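Local coordinates for protein 4-alpha-glucanotransferase (Corynebacterium glutamicum, PDB 5B68) that is an amylomaltase-type enzyme, in which an N-terminal beta sandwich is joined to a TIM-barrel domain, at residues 85-90 and 144-149; 97-102 and 109-114; 275-280 and 286-291; 190-193 and 199-202; 547-552 and 635-640. All blocks are in the same frame, centred on the assembly; numbering follows the deposited sequence.

Overall arrangement
From the N terminus, strand 86-92 opens interaction 1, whose loop closes at strand 142-150. Interaction 2 is a hairpin nested inside that loop. Strands 98-102 and 142-150 are neighbours, so interaction 2 adjoins one side of interaction 1. Interactions 4, 3 and 5 then follow in series in the barrel domain, and none cross. Interaction 4 closes a short loop between strand 177-182 and helix 198-209. Interaction 3 joins two successive helices and touches interaction 4, their centres about 12 Å apart; the Asn278 side chain probably hydrogen-bonds the Ser192 carbonyl. Interaction 5 closes a long loop that ties the approach to strand 553-556 to helix 627-639.

Interaction 1 (85-90 and 144-149); sequences LVFPVH and HKLHLK
Phe87 and Val89 meet Leu146 and Leu148 in a buried apolar contact between two strands of the N-terminal beta sandwich. Strands 86-90 and 144-149 do not lie side by side in a sheet. Their axes come within 9.6 Å and run in nearly the same direction, 28° apart. This is the spacing and twist of two layers packed face to face, with side chains filling the gap. All four residues aim their CB atoms at the opposite strand.

Phe87 has its CG between the backbone N and the carbonyl carbon (chi1 61°), which swings the ring toward Leu146. Leu146 answers with both methyls. Leu146 CD1 sits over one face, offset toward the rim, 3.9 Å from the centroid of the Phe87 ring, in a CH-pi contact. Leu146 CD2 touches the far end of the ring, 3.7 Å from Phe87 CZ.

Val89 and Leu148 meet tip to tip. Val89 CG1 packs against both methyls of Leu148 and lies 4.0 Å from Leu148 CD1. Leu148 CD2 also comes near the carbonyl of His90.

Strand 126-134 pairs with 86-92 by backbone bonds, and its Phe133 lines the contact beside Phe87 and Val89. In the other layer, Val99 of strand 98-102 covers Leu146 and Leu148. Val77 of strand 76-80 also touches Leu146.

Interaction 2 (97-102 and 109-114); sequences ADVHIE and RDVSQV. With SO4 (sulfate ion), chain L.
Ile101 and Arg109 pair across the beta hairpin of strands 98-102 and 108-114, at the surface of the N-terminal beta sandwich. They form an antiparallel hydrogen-bonded pair. Ile101 N donates to Arg109 O at 2.9 Å, and Arg109 N returns a bond to Ile101 O.

Farther along, water takes over from direct pairing. A water molecule accepts a bond from Val111 N and lies 2.7 Å from Val99 O. It also lies near Asp110 OD1.

The apolar contacts centre on Val111, whose two methyls go to different partners. Val111 CG1 touches the end of Ile101, 3.7 Å from Ile101 CD1. Val111 CG2 meets Val99, 3.8 Å from Val99 CG1, the two side chains crossing at about a right angle. Leu146 of strand 142-150 packs on both Val99 and Ile101.

A sulfate ion, probably from the crystallisation liquor, binds at Arg109. The Arg109 chain bends at chi2 and chi3, and its guanidinium meets the ion edge-on, in plane. Asp138 forms a salt bridge with the same guanidinium. Arg109 NE donates to sulfate O3 at 2.8 Å and Arg109 NH1 at 3.1 Å. Asp110 N reaches the same sulfate O3 at 3.3 Å, a longer but straight bond (170°).

Interaction 3 (275-280 and 286-291); sequences RERNLT and RNDVYA
Arg277 lies at the end region of helix 261-277 and Asp288 on helix 286-301, and a type I beta turn from Arg277 to Thr280 begins the link between them. This helix-loop-helix belongs to the helical region inserted between barrel strands 215-218 and 382-387. Thr280 N closes the turn on Arg277 O at 2.9 Å.

The side chains bridge the gap with a bidentate salt bridge. The Arg277 chain, extended from CG to NE, carries the guanidinium across the gap end-on and offers one nitrogen to each carboxylate oxygen. Arg277 NH1 donates to Asp288 OD1 at 2.9 Å, and the bond is nearly straight (172°). Arg277 NH2 donates to Asp288 OD2 at 2.8 Å. The two planes are 36° apart. Both oxygens lie near the guanidinium plane. Relative to the carboxylate, NH1 meets OD1 on the syn side, whereas NH2 comes to OD2 from above the carboxylate plane.

Two bonds fix the rotation of the arginine tip. Asp288 lies near the start of its helix, where the helix dipole would probably stabilise its negative charge. Phe274 of helix 261-277 touches both Asp288 and Val289. Val289 CG2 adds a looser touch to the arginine, 4.0 Å from Arg277 NH1.

Interaction 4 (190-193 and 199-202); sequences TLSW and NDLG
Ser192 reaches Asp200 through its short side chain, and both residues are buried. Ser192 CB comes first, lying 3.4 Å from Asp200 OD2. At the next atom the polar contact forms. Ser192 OG lies anti to its own carbonyl carbon, beside the backbone N (chi1 -49°), and this rotation carries the hydroxyl to the carboxylate. Ser192 OG donates to Asp200 OD2 over 2.5 Å, a very short hydrogen bond. The other oxygen, Asp200 OD1, is 3.0 Å from Ser192 OG, so the hydroxyl lies close to both.

The loop of 190-193 follows strand 177-182, and Asp200 belongs to helix 198-209, which leads on to strand 215-218. These two strands are parallel neighbours, so the helix makes a beta-alpha-beta crossover of the TIM barrel, and the Ser192 bond joins its entry loop to its helix.

The Asp200 carboxylate is engaged on both oxygens. OD1 forms a salt bridge with Arg249, which probably helps it keep its negative charge, and is also bonded to Ser189 OG. OD2 takes the backbone N of Asp197, just ahead of the helix. Ser192 OG, besides giving its proton to Asp200, is bonded to the backbone N of Ser189. On the backbone of the same serine, Ser192 O is bonded by Asn278 ND2, a side chain from the end region of helix 261-277.

Interaction 5 (547-552 and 635-640); sequences EEYRPL and HTFVAK
Tyr549 and Phe637 meet through their rings in a buried aromatic contact. The closest atoms are Tyr549 CE1 and Phe637 CE2, 3.9 Å apart. Phe637 CZ also lies near Tyr549 CE1, and the phenol oxygen Tyr549 OH is 4.1 Å from Phe637 CE2. The ring centroids are 5.9 Å apart and the planes are steeply turned, at 85°.

The backbones stand well apart. Tyr549 directs its CB at the helix. The CB of Phe637 does not aim at the loop, but its CG lies anti to the backbone N (chi1 177°), and the end of its ring comes nearer to Tyr549. Ala639 N is bonded to His635 O at 2.8 Å, a helical bond spanning Phe637.

Outside this pair, Val604 and Ala605 of helix 587-607 pack on the Phe637 side chain, and Thr555 of strand 553-556 touches Tyr549 and Val638. The loop of 547-552 runs into strand 553-556, and helix 627-639 leads on to strand 645-649. These strands are parallel neighbours in the TIM barrel, so the contact packs the entry to one strand against the helix ahead of the next.

Interaction 1 (85-90 and 144-149)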
# COMPACT_ATOMS: atom_id res chain seq x y z
N LEU A 85 -24.63 6.42 16.74
CA LEU A 85 -23.62 7.31 17.15
C LEU A 85 -24.17 8.72 17.38
O LEU A 85 -24.99 9.19 16.60
CB LEU A 85 -22.52 7.31 16.09
CG LEU A 85 -21.36 8.29 16.33
CD1 LEU A 85 -20.08 7.66 15.81
CD2 LEU A 85 -21.52 9.63 15.65
N VAL A 86 -23.65 9.37 18.42
CA VAL A 86 -24.08 10.71 18.84
C VAL A 86 -23.01 11.70 18.39
O VAL A 86 -21.85 11.51 18.67
CB VAL A 86 -24.34 10.80 20.34
CG1 VAL A 86 -24.68 12.21 20.76
CG2 VAL A 86 -25.47 9.81 20.72
N PHE A 87 -23.42 12.80 17.74
CA PHE A 87 -22.46 13.85 17.27
C PHE A 87 -23.00 15.27 17.67
O PHE A 87 -24.21 15.47 17.85
CB PHE A 87 -22.22 13.75 15.74
CG PHE A 87 -23.45 13.95 14.92
CD1 PHE A 87 -24.36 12.91 14.69
CD2 PHE A 87 -23.76 15.19 14.43
CE1 PHE A 87 -25.52 13.13 13.99
CE2 PHE A 87 -24.94 15.40 13.71
CZ PHE A 87 -25.80 14.38 13.47
N PRO A 88 -22.10 16.24 17.78
CA PRO A 88 -22.39 17.63 18.09
C PRO A 88 -22.68 18.45 16.85
O PRO A 88 -22.13 18.22 15.80
CB PRO A 88 -21.13 18.12 18.81
CG PRO A 88 -20.06 17.32 18.13
CD PRO A 88 -20.65 15.99 17.81
N VAL A 89 -23.62 19.37 16.99
CA VAL A 89 -23.89 20.42 16.01
C VAL A 89 -23.75 21.78 16.74
O VAL A 89 -24.14 21.89 17.91
CB VAL A 89 -25.31 20.23 15.48
CG1 VAL A 89 -25.85 21.45 14.76
CG2 VAL A 89 -25.38 19.03 14.53
N HIS A 90 -23.18 22.79 16.08
CA HIS A 90 -23.07 24.13 16.60
C HIS A 90 -23.83 25.07 15.68
O HIS A 90 -23.63 25.07 14.46
CB HIS A 90 -21.63 24.55 16.71
CG HIS A 90 -20.84 23.66 17.60
ND1 HIS A 90 -21.01 23.66 18.97
CD2 HIS A 90 -20.00 22.65 17.34
CE1 HIS A 90 -20.22 22.75 19.52
NE2 HIS A 90 -19.62 22.10 18.55
N HIS A 144 -22.51 8.38 2.82
CA HIS A 144 -23.65 9.25 3.03
C HIS A 144 -23.23 10.67 3.42
O HIS A 144 -22.07 10.99 3.47
CB HIS A 144 -24.57 8.65 4.08
CG HIS A 144 -24.76 7.18 3.92
ND1 HIS A 144 -25.00 6.59 2.71
CD2 HIS A 144 -24.66 6.17 4.82
CE1 HIS A 144 -25.10 5.29 2.87
NE2 HIS A 144 -24.89 5.01 4.14
N LYS A 145 -24.22 11.52 3.65
CA LYS A 145 -23.97 12.87 4.10
C LYS A 145 -24.91 13.31 5.21
O LYS A 145 -26.06 12.97 5.21
CB LYS A 145 -24.11 13.83 2.93
CG LYS A 145 -23.00 13.74 1.92
CD LYS A 145 -22.84 15.06 1.20
CE LYS A 145 -21.81 14.99 0.11
NZ LYS A 145 -22.02 16.09 -0.86
N LEU A 146 -24.38 14.12 6.12
CA LEU A 146 -25.18 14.84 7.06
C LEU A 146 -25.32 16.27 6.55
O LEU A 146 -24.38 16.87 6.11
CB LEU A 146 -24.55 14.85 8.45
CG LEU A 146 -24.78 13.64 9.33
CD1 LEU A 146 -23.74 13.54 10.42
CD2 LEU A 146 -26.18 13.63 9.90
N HIS A 147 -26.53 16.77 6.61
CA HIS A 147 -26.81 18.14 6.17
C HIS A 147 -27.45 18.98 7.28
O HIS A 147 -28.42 18.53 7.95
CB HIS A 147 -27.82 18.09 5.06
CG HIS A 147 -27.29 17.58 3.79
ND1 HIS A 147 -26.60 18.38 2.92
CD2 HIS A 147 -27.42 16.38 3.18
CE1 HIS A 147 -26.29 17.69 1.84
NE2 HIS A 147 -26.78 16.48 1.96
N LEU A 148 -26.96 20.20 7.44
CA LEU A 148 -27.44 21.12 8.47
C LEU A 148 -27.93 22.40 7.79
O LEU A 148 -27.23 23.00 6.97
CB LEU A 148 -26.35 21.46 9.44
CG LEU A 148 -26.49 22.66 10.37
CD1 LEU A 148 -27.62 22.30 11.31
CD2 LEU A 148 -25.27 23.12 11.16
N LYS A 149 -29.16 22.80 8.19
CA LYS A 149 -29.69 24.12 7.80
C LYS A 149 -30.02 24.89 9.07
O LYS A 149 -30.65 24.37 10.00
CB LYS A 149 -30.90 24.02 6.86
CG LYS A 149 -31.38 25.37 6.37
CD LYS A 149 -32.37 25.21 5.22
CE LYS A 149 -32.90 26.55 4.75
NZ LYS A 149 -33.67 27.17 5.89

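Interaction 2 (97-102 and 109-114)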
# COMPACT_ATOMS: atom_id res chain seq x y z
N ALA A 97 -31.50 24.23 14.36
CA ALA A 97 -30.57 23.18 14.00
C ALA A 97 -31.34 22.06 13.27
O ALA A 97 -31.71 21.04 13.85
CB ALA A 97 -29.86 22.70 15.21
N ASP A 98 -31.67 22.30 12.01
CA ASP A 98 -32.37 21.28 11.23
C ASP A 98 -31.26 20.42 10.62
O ASP A 98 -30.39 20.95 9.95
CB ASP A 98 -33.25 21.87 10.13
CG ASP A 98 -34.28 22.85 10.67
OD1 ASP A 98 -34.65 22.69 11.83
OD2 ASP A 98 -34.67 23.78 9.92
N VAL A 99 -31.31 19.14 10.94
CA VAL A 99 -30.29 18.14 10.51
C VAL A 99 -31.01 16.97 9.84
O VAL A 99 -32.05 16.53 10.31
CB VAL A 99 -29.42 17.61 11.68
CG1 VAL A 99 -28.36 16.60 11.18
CG2 VAL A 99 -28.77 18.75 12.45
N HIS A 100 -30.49 16.51 8.71
CA HIS A 100 -30.95 15.26 8.14
C HIS A 100 -29.77 14.55 7.43
O HIS A 100 -28.69 15.12 7.33
CB HIS A 100 -32.13 15.47 7.18
CG HIS A 100 -31.75 16.09 5.89
ND1 HIS A 100 -31.57 17.45 5.72
CD2 HIS A 100 -31.56 15.53 4.68
CE1 HIS A 100 -31.22 17.68 4.47
NE2 HIS A 100 -31.21 16.54 3.82
N ILE A 101 -30.06 13.31 7.03
CA ILE A 101 -29.14 12.48 6.31
C ILE A 101 -29.58 12.31 4.87
O ILE A 101 -30.76 12.01 4.59
CB ILE A 101 -29.04 11.10 7.01
CG1 ILE A 101 -28.49 11.24 8.43
CG2 ILE A 101 -28.24 10.11 6.14
CD1 ILE A 101 -28.70 9.98 9.24
N GLU A 102 -28.63 12.39 3.92
CA GLU A 102 -28.87 11.97 2.55
C GLU A 102 -27.96 10.78 2.33
O GLU A 102 -26.77 10.90 2.43
CB GLU A 102 -28.58 13.12 1.56
CG GLU A 102 -28.66 12.56 0.13
CD GLU A 102 -29.05 13.52 -0.98
OE1 GLU A 102 -28.46 13.36 -2.08
OE2 GLU A 102 -29.98 14.38 -0.78
N ARG A 109 -32.85 10.13 5.24
CA ARG A 109 -33.12 9.63 6.60
C ARG A 109 -33.08 10.76 7.66
O ARG A 109 -32.45 11.82 7.47
CB ARG A 109 -32.13 8.50 6.98
CG ARG A 109 -32.17 7.21 6.12
CD ARG A 109 -33.49 6.43 6.22
NE ARG A 109 -33.77 6.10 7.59
CZ ARG A 109 -33.30 5.06 8.29
NH1 ARG A 109 -33.60 4.96 9.57
NH2 ARG A 109 -32.54 4.12 7.72
N ASP A 110 -33.71 10.52 8.80
CA ASP A 110 -33.74 11.47 9.92
C ASP A 110 -32.72 11.11 10.98
O ASP A 110 -32.26 9.97 11.05
CB ASP A 110 -35.13 11.45 10.58
CG ASP A 110 -36.19 12.16 9.74
OD1 ASP A 110 -35.89 13.16 9.03
OD2 ASP A 110 -37.35 11.74 9.81
N VAL A 111 -32.39 12.08 11.82
CA VAL A 111 -31.64 11.89 13.02
C VAL A 111 -32.61 12.25 14.13
O VAL A 111 -33.70 12.75 13.82
CB VAL A 111 -30.40 12.79 13.09
CG1 VAL A 111 -29.44 12.36 12.00
CG2 VAL A 111 -30.78 14.27 12.99
N SER A 112 -32.23 11.93 15.36
CA SER A 112 -32.97 12.25 16.58
C SER A 112 -32.12 13.10 17.49
O SER A 112 -30.94 12.78 17.74
CB SER A 112 -33.31 10.97 17.39
OG SER A 112 -33.88 10.07 16.49
N GLN A 113 -32.72 14.17 18.05
CA GLN A 113 -32.05 14.98 19.01
C GLN A 113 -31.91 14.26 20.34
O GLN A 113 -32.83 13.53 20.79
CB GLN A 113 -32.72 16.33 19.19
CG GLN A 113 -31.78 17.30 19.96
CD GLN A 113 -32.26 18.74 19.97
OE1 GLN A 113 -33.31 19.06 19.41
NE2 GLN A 113 -31.52 19.57 20.62
N VAL A 114 -30.78 14.41 20.96
CA VAL A 114 -30.58 13.88 22.32
C VAL A 114 -30.04 14.91 23.26
O VAL A 114 -29.57 15.95 22.87
CB VAL A 114 -29.69 12.60 22.37
CG1 VAL A 114 -30.32 11.41 21.63
CG2 VAL A 114 -28.34 12.85 21.79
S SO4 L . -36.54 7.85 9.16
O1 SO4 L . -36.73 8.95 8.15
O2 SO4 L . -37.25 8.26 10.41
O3 SO4 L . -35.09 7.63 9.47
O4 SO4 L . -37.10 6.59 8.61
O HOH W 1 -33.81 14.62 10.90

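Interaction 3 (275-280 and 286-291)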
# COMPACT_ATOMS: atom_id res chain seq x y z
N ARG A 275 12.46 -7.93 -26.26
CA ARG A 275 12.21 -9.36 -26.05
C ARG A 275 13.49 -10.22 -25.89
O ARG A 275 13.49 -11.20 -25.18
CB ARG A 275 11.41 -9.91 -27.23
CG ARG A 275 9.97 -9.46 -27.17
CD ARG A 275 9.17 -9.81 -28.39
NE ARG A 275 7.82 -9.27 -28.21
CZ ARG A 275 6.89 -9.15 -29.14
NH1 ARG A 275 7.09 -9.54 -30.40
NH2 ARG A 275 5.72 -8.65 -28.80
N GLU A 276 14.58 -9.85 -26.54
CA GLU A 276 15.85 -10.51 -26.28
C GLU A 276 16.26 -10.42 -24.80
O GLU A 276 16.85 -11.36 -24.24
CB GLU A 276 16.97 -9.87 -27.17
CG GLU A 276 16.85 -10.22 -28.65
CD GLU A 276 16.98 -11.73 -28.95
OE1 GLU A 276 17.78 -12.44 -28.27
OE2 GLU A 276 16.27 -12.22 -29.86
N ARG A 277 15.96 -9.29 -24.14
CA ARG A 277 16.28 -9.13 -22.74
C ARG A 277 15.60 -10.19 -21.87
O ARG A 277 16.16 -10.62 -20.88
CB ARG A 277 15.93 -7.71 -22.22
CG ARG A 277 16.55 -6.60 -23.08
CD ARG A 277 16.47 -5.29 -22.34
NE ARG A 277 16.84 -4.21 -23.25
CZ ARG A 277 16.57 -2.92 -23.03
NH1 ARG A 277 15.95 -2.50 -21.91
NH2 ARG A 277 16.95 -2.03 -23.96
N ASN A 278 14.45 -10.65 -22.33
CA ASN A 278 13.66 -11.62 -21.60
C ASN A 278 14.41 -12.92 -21.36
O ASN A 278 14.07 -13.63 -20.44
CB ASN A 278 12.41 -12.03 -22.35
CG ASN A 278 11.45 -10.85 -22.63
OD1 ASN A 278 11.60 -9.76 -22.11
ND2 ASN A 278 10.50 -11.08 -23.47
N LEU A 279 15.36 -13.22 -22.25
CA LEU A 279 16.15 -14.43 -22.22
C LEU A 279 17.41 -14.30 -21.44
O LEU A 279 18.10 -15.29 -21.29
CB LEU A 279 16.50 -14.88 -23.65
CG LEU A 279 15.32 -15.01 -24.62
CD1 LEU A 279 15.76 -15.39 -26.02
CD2 LEU A 279 14.26 -16.01 -24.18
N THR A 280 17.73 -13.10 -20.95
CA THR A 280 19.00 -12.85 -20.24
C THR A 280 18.74 -12.66 -18.78
O THR A 280 17.60 -12.40 -18.34
CB THR A 280 19.73 -11.60 -20.78
OG1 THR A 280 19.14 -10.42 -20.21
CG2 THR A 280 19.64 -11.51 -22.28
N ARG A 286 13.83 0.08 -16.98
CA ARG A 286 12.50 0.59 -17.20
C ARG A 286 12.56 1.74 -18.19
O ARG A 286 11.63 1.91 -19.00
CB ARG A 286 11.93 1.05 -15.89
CG ARG A 286 11.54 -0.07 -14.93
CD ARG A 286 11.10 0.48 -13.61
NE ARG A 286 10.60 -0.60 -12.75
CZ ARG A 286 11.34 -1.45 -12.04
NH1 ARG A 286 10.76 -2.41 -11.37
NH2 ARG A 286 12.67 -1.39 -12.01
N ASN A 287 13.65 2.53 -18.15
CA ASN A 287 13.58 3.84 -18.90
C ASN A 287 13.45 3.70 -20.37
O ASN A 287 12.56 4.32 -20.95
CB ASN A 287 14.68 4.82 -18.48
CG ASN A 287 14.50 5.28 -17.05
OD1 ASN A 287 13.36 5.37 -16.56
ND2 ASN A 287 15.60 5.58 -16.36
N ASP A 288 14.28 2.90 -21.02
CA ASP A 288 14.11 2.78 -22.51
C ASP A 288 12.87 2.01 -22.92
O ASP A 288 12.23 2.33 -23.91
CB ASP A 288 15.39 2.29 -23.24
CG ASP A 288 15.95 1.00 -22.68
OD1 ASP A 288 15.37 0.38 -21.77
OD2 ASP A 288 17.03 0.61 -23.16
N VAL A 289 12.49 1.02 -22.12
CA VAL A 289 11.19 0.33 -22.36
C VAL A 289 10.01 1.32 -22.27
O VAL A 289 9.13 1.34 -23.15
CB VAL A 289 10.94 -0.84 -21.36
CG1 VAL A 289 9.57 -1.48 -21.63
CG2 VAL A 289 12.04 -1.92 -21.51
N TYR A 290 10.06 2.19 -21.29
CA TYR A 290 8.91 3.11 -21.05
C TYR A 290 8.82 4.13 -22.20
O TYR A 290 7.76 4.34 -22.79
CB TYR A 290 9.10 3.83 -19.72
CG TYR A 290 7.88 4.52 -19.14
CD1 TYR A 290 6.60 4.23 -19.57
CD2 TYR A 290 8.05 5.49 -18.16
CE1 TYR A 290 5.48 4.89 -18.98
CE2 TYR A 290 6.96 6.11 -17.56
CZ TYR A 290 5.68 5.82 -17.99
OH TYR A 290 4.62 6.47 -17.37
N ALA A 291 9.97 4.71 -22.50
CA ALA A 291 10.07 5.67 -23.60
C ALA A 291 9.55 5.07 -24.89
O ALA A 291 8.80 5.69 -25.61
CB ALA A 291 11.49 6.20 -23.76

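Interaction 4 (190-193 and 199-202)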
# COMPACT_ATOMS: atom_id res chain seq x y z
N THR A 190 7.66 -14.74 -23.35
CA THR A 190 8.41 -14.58 -24.59
C THR A 190 8.12 -13.22 -25.22
O THR A 190 8.99 -12.63 -25.81
CB THR A 190 8.08 -15.68 -25.59
OG1 THR A 190 6.69 -15.66 -25.86
CG2 THR A 190 8.43 -17.00 -25.03
N LEU A 191 6.88 -12.77 -25.12
CA LEU A 191 6.46 -11.51 -25.70
C LEU A 191 6.63 -10.22 -24.86
O LEU A 191 6.50 -9.16 -25.40
CB LEU A 191 5.02 -11.63 -26.21
CG LEU A 191 4.74 -12.78 -27.17
CD1 LEU A 191 3.26 -12.96 -27.41
CD2 LEU A 191 5.48 -12.61 -28.48
N SER A 192 6.94 -10.30 -23.58
CA SER A 192 7.15 -9.10 -22.77
C SER A 192 8.21 -8.18 -23.43
O SER A 192 9.21 -8.66 -23.99
CB SER A 192 7.64 -9.43 -21.38
OG SER A 192 6.83 -10.45 -20.77
N TRP A 193 8.04 -6.87 -23.25
CA TRP A 193 9.10 -5.91 -23.61
C TRP A 193 10.15 -5.78 -22.56
O TRP A 193 10.32 -4.72 -21.91
CB TRP A 193 8.49 -4.55 -23.98
CG TRP A 193 7.73 -4.53 -25.25
CD1 TRP A 193 7.06 -5.57 -25.87
CD2 TRP A 193 7.52 -3.39 -26.10
NE1 TRP A 193 6.45 -5.13 -27.00
CE2 TRP A 193 6.73 -3.80 -27.17
CE3 TRP A 193 7.91 -2.04 -26.02
CZ2 TRP A 193 6.31 -2.92 -28.18
CZ3 TRP A 193 7.49 -1.17 -27.06
CH2 TRP A 193 6.70 -1.63 -28.09
N ASN A 199 -0.49 -8.29 -19.45
CA ASN A 199 -0.72 -9.57 -20.05
C ASN A 199 -0.05 -10.66 -19.29
O ASN A 199 -0.66 -11.67 -18.95
CB ASN A 199 -0.25 -9.56 -21.52
CG ASN A 199 -0.60 -10.84 -22.26
OD1 ASN A 199 -0.10 -11.90 -21.94
ND2 ASN A 199 -1.48 -10.73 -23.24
N ASP A 200 1.22 -10.42 -18.99
CA ASP A 200 1.97 -11.33 -18.16
C ASP A 200 1.33 -11.62 -16.80
O ASP A 200 1.41 -12.74 -16.31
CB ASP A 200 3.41 -10.88 -17.93
CG ASP A 200 4.19 -10.70 -19.24
OD1 ASP A 200 4.14 -11.61 -20.05
OD2 ASP A 200 4.90 -9.66 -19.41
N LEU A 201 0.76 -10.58 -16.20
CA LEU A 201 0.02 -10.71 -14.92
C LEU A 201 -1.07 -11.75 -15.02
O LEU A 201 -1.20 -12.69 -14.18
CB LEU A 201 -0.54 -9.34 -14.50
CG LEU A 201 -1.38 -9.29 -13.22
CD1 LEU A 201 -0.52 -9.74 -12.07
CD2 LEU A 201 -1.89 -7.89 -13.01
N GLY A 202 -1.93 -11.59 -16.01
CA GLY A 202 -3.02 -12.53 -16.20
C GLY A 202 -2.58 -13.95 -16.59
O GLY A 202 -3.13 -14.92 -16.11

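Interaction 5 (547-552 and 635-640)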
# COMPACT_ATOMS: atom_id res chain seq x y z
N GLU A 547 1.70 -25.13 15.23
CA GLU A 547 0.41 -24.89 15.82
C GLU A 547 0.26 -23.48 16.45
O GLU A 547 -0.83 -23.07 16.73
CB GLU A 547 0.06 -25.94 16.85
CG GLU A 547 0.97 -25.99 18.10
CD GLU A 547 2.18 -26.87 17.93
OE1 GLU A 547 2.74 -27.26 19.00
OE2 GLU A 547 2.65 -27.11 16.78
N GLU A 548 1.34 -22.77 16.58
CA GLU A 548 1.28 -21.41 17.17
C GLU A 548 1.16 -20.30 16.13
O GLU A 548 1.20 -19.14 16.52
CB GLU A 548 2.57 -21.14 17.98
CG GLU A 548 2.67 -22.00 19.24
CD GLU A 548 4.03 -21.99 19.91
OE1 GLU A 548 5.06 -21.60 19.35
OE2 GLU A 548 4.06 -22.46 21.07
N TYR A 549 1.09 -20.64 14.84
CA TYR A 549 0.92 -19.65 13.80
C TYR A 549 -0.54 -19.17 13.92
O TYR A 549 -1.50 -19.97 14.11
CB TYR A 549 1.33 -20.18 12.39
CG TYR A 549 2.79 -20.08 12.05
CD1 TYR A 549 3.72 -20.92 12.65
CD2 TYR A 549 3.27 -19.08 11.24
CE1 TYR A 549 5.04 -20.78 12.38
CE2 TYR A 549 4.59 -18.97 10.94
CZ TYR A 549 5.48 -19.81 11.53
OH TYR A 549 6.81 -19.66 11.29
N ARG A 550 -0.69 -17.83 13.90
CA ARG A 550 -1.97 -17.15 14.01
C ARG A 550 -2.86 -17.56 12.84
O ARG A 550 -2.43 -17.52 11.68
CB ARG A 550 -1.78 -15.63 13.83
CG ARG A 550 -1.65 -14.79 15.05
CD ARG A 550 -1.75 -13.30 14.61
NE ARG A 550 -3.17 -12.92 14.42
CZ ARG A 550 -3.60 -11.81 13.79
NH1 ARG A 550 -2.75 -10.94 13.24
NH2 ARG A 550 -4.90 -11.58 13.71
N PRO A 551 -4.10 -17.88 13.11
CA PRO A 551 -5.00 -18.19 12.04
C PRO A 551 -5.38 -16.99 11.15
O PRO A 551 -5.47 -17.16 9.94
CB PRO A 551 -6.25 -18.69 12.74
CG PRO A 551 -5.71 -19.20 14.03
CD PRO A 551 -4.68 -18.22 14.41
N LEU A 552 -5.63 -15.84 11.74
CA LEU A 552 -6.10 -14.71 10.92
C LEU A 552 -4.87 -13.99 10.40
O LEU A 552 -4.51 -12.92 10.88
CB LEU A 552 -7.04 -13.79 11.69
CG LEU A 552 -7.77 -12.75 10.85
CD1 LEU A 552 -8.74 -13.38 9.88
CD2 LEU A 552 -8.44 -11.73 11.82
N HIS A 635 7.99 -25.40 2.91
CA HIS A 635 6.71 -25.10 2.34
C HIS A 635 5.60 -25.95 2.90
O HIS A 635 4.49 -25.49 3.16
CB HIS A 635 6.78 -25.15 0.81
CG HIS A 635 7.51 -24.00 0.23
ND1 HIS A 635 6.86 -22.84 -0.17
CD2 HIS A 635 8.83 -23.75 0.09
CE1 HIS A 635 7.75 -21.96 -0.59
NE2 HIS A 635 8.96 -22.49 -0.46
N THR A 636 5.90 -27.23 3.13
CA THR A 636 4.97 -28.10 3.82
C THR A 636 4.63 -27.60 5.24
O THR A 636 3.41 -27.67 5.70
CB THR A 636 5.55 -29.57 3.88
OG1 THR A 636 5.66 -30.07 2.53
CG2 THR A 636 4.62 -30.42 4.61
N PHE A 637 5.66 -27.21 5.95
CA PHE A 637 5.53 -26.68 7.33
C PHE A 637 4.54 -25.49 7.34
O PHE A 637 3.59 -25.49 8.06
CB PHE A 637 6.88 -26.25 7.82
CG PHE A 637 6.86 -25.62 9.18
CD1 PHE A 637 6.64 -26.38 10.31
CD2 PHE A 637 7.04 -24.24 9.35
CE1 PHE A 637 6.59 -25.83 11.58
CE2 PHE A 637 6.98 -23.69 10.63
CZ PHE A 637 6.78 -24.48 11.75
N VAL A 638 4.73 -24.57 6.40
CA VAL A 638 3.83 -23.38 6.26
C VAL A 638 2.43 -23.79 5.82
O VAL A 638 1.45 -23.34 6.42
CB VAL A 638 4.47 -22.40 5.29
CG1 VAL A 638 3.46 -21.43 4.70
CG2 VAL A 638 5.59 -21.66 6.01
N ALA A 639 2.35 -24.73 4.86
CA ALA A 639 1.05 -25.14 4.31
C ALA A 639 0.12 -25.74 5.38
O ALA A 639 -1.11 -25.60 5.31
CB ALA A 639 1.23 -26.14 3.13
N LYS A 640 0.73 -26.43 6.37
CA LYS A 640 -0.07 -27.12 7.41
C LYS A 640 -0.19 -26.34 8.68
O LYS A 640 -0.73 -26.86 9.68
CB LYS A 640 0.45 -28.56 7.65
CG LYS A 640 0.41 -29.53 6.44
CD LYS A 640 -0.90 -29.49 5.66
CE LYS A 640 -1.02 -30.65 4.69
NZ LYS A 640 -1.50 -30.18 3.36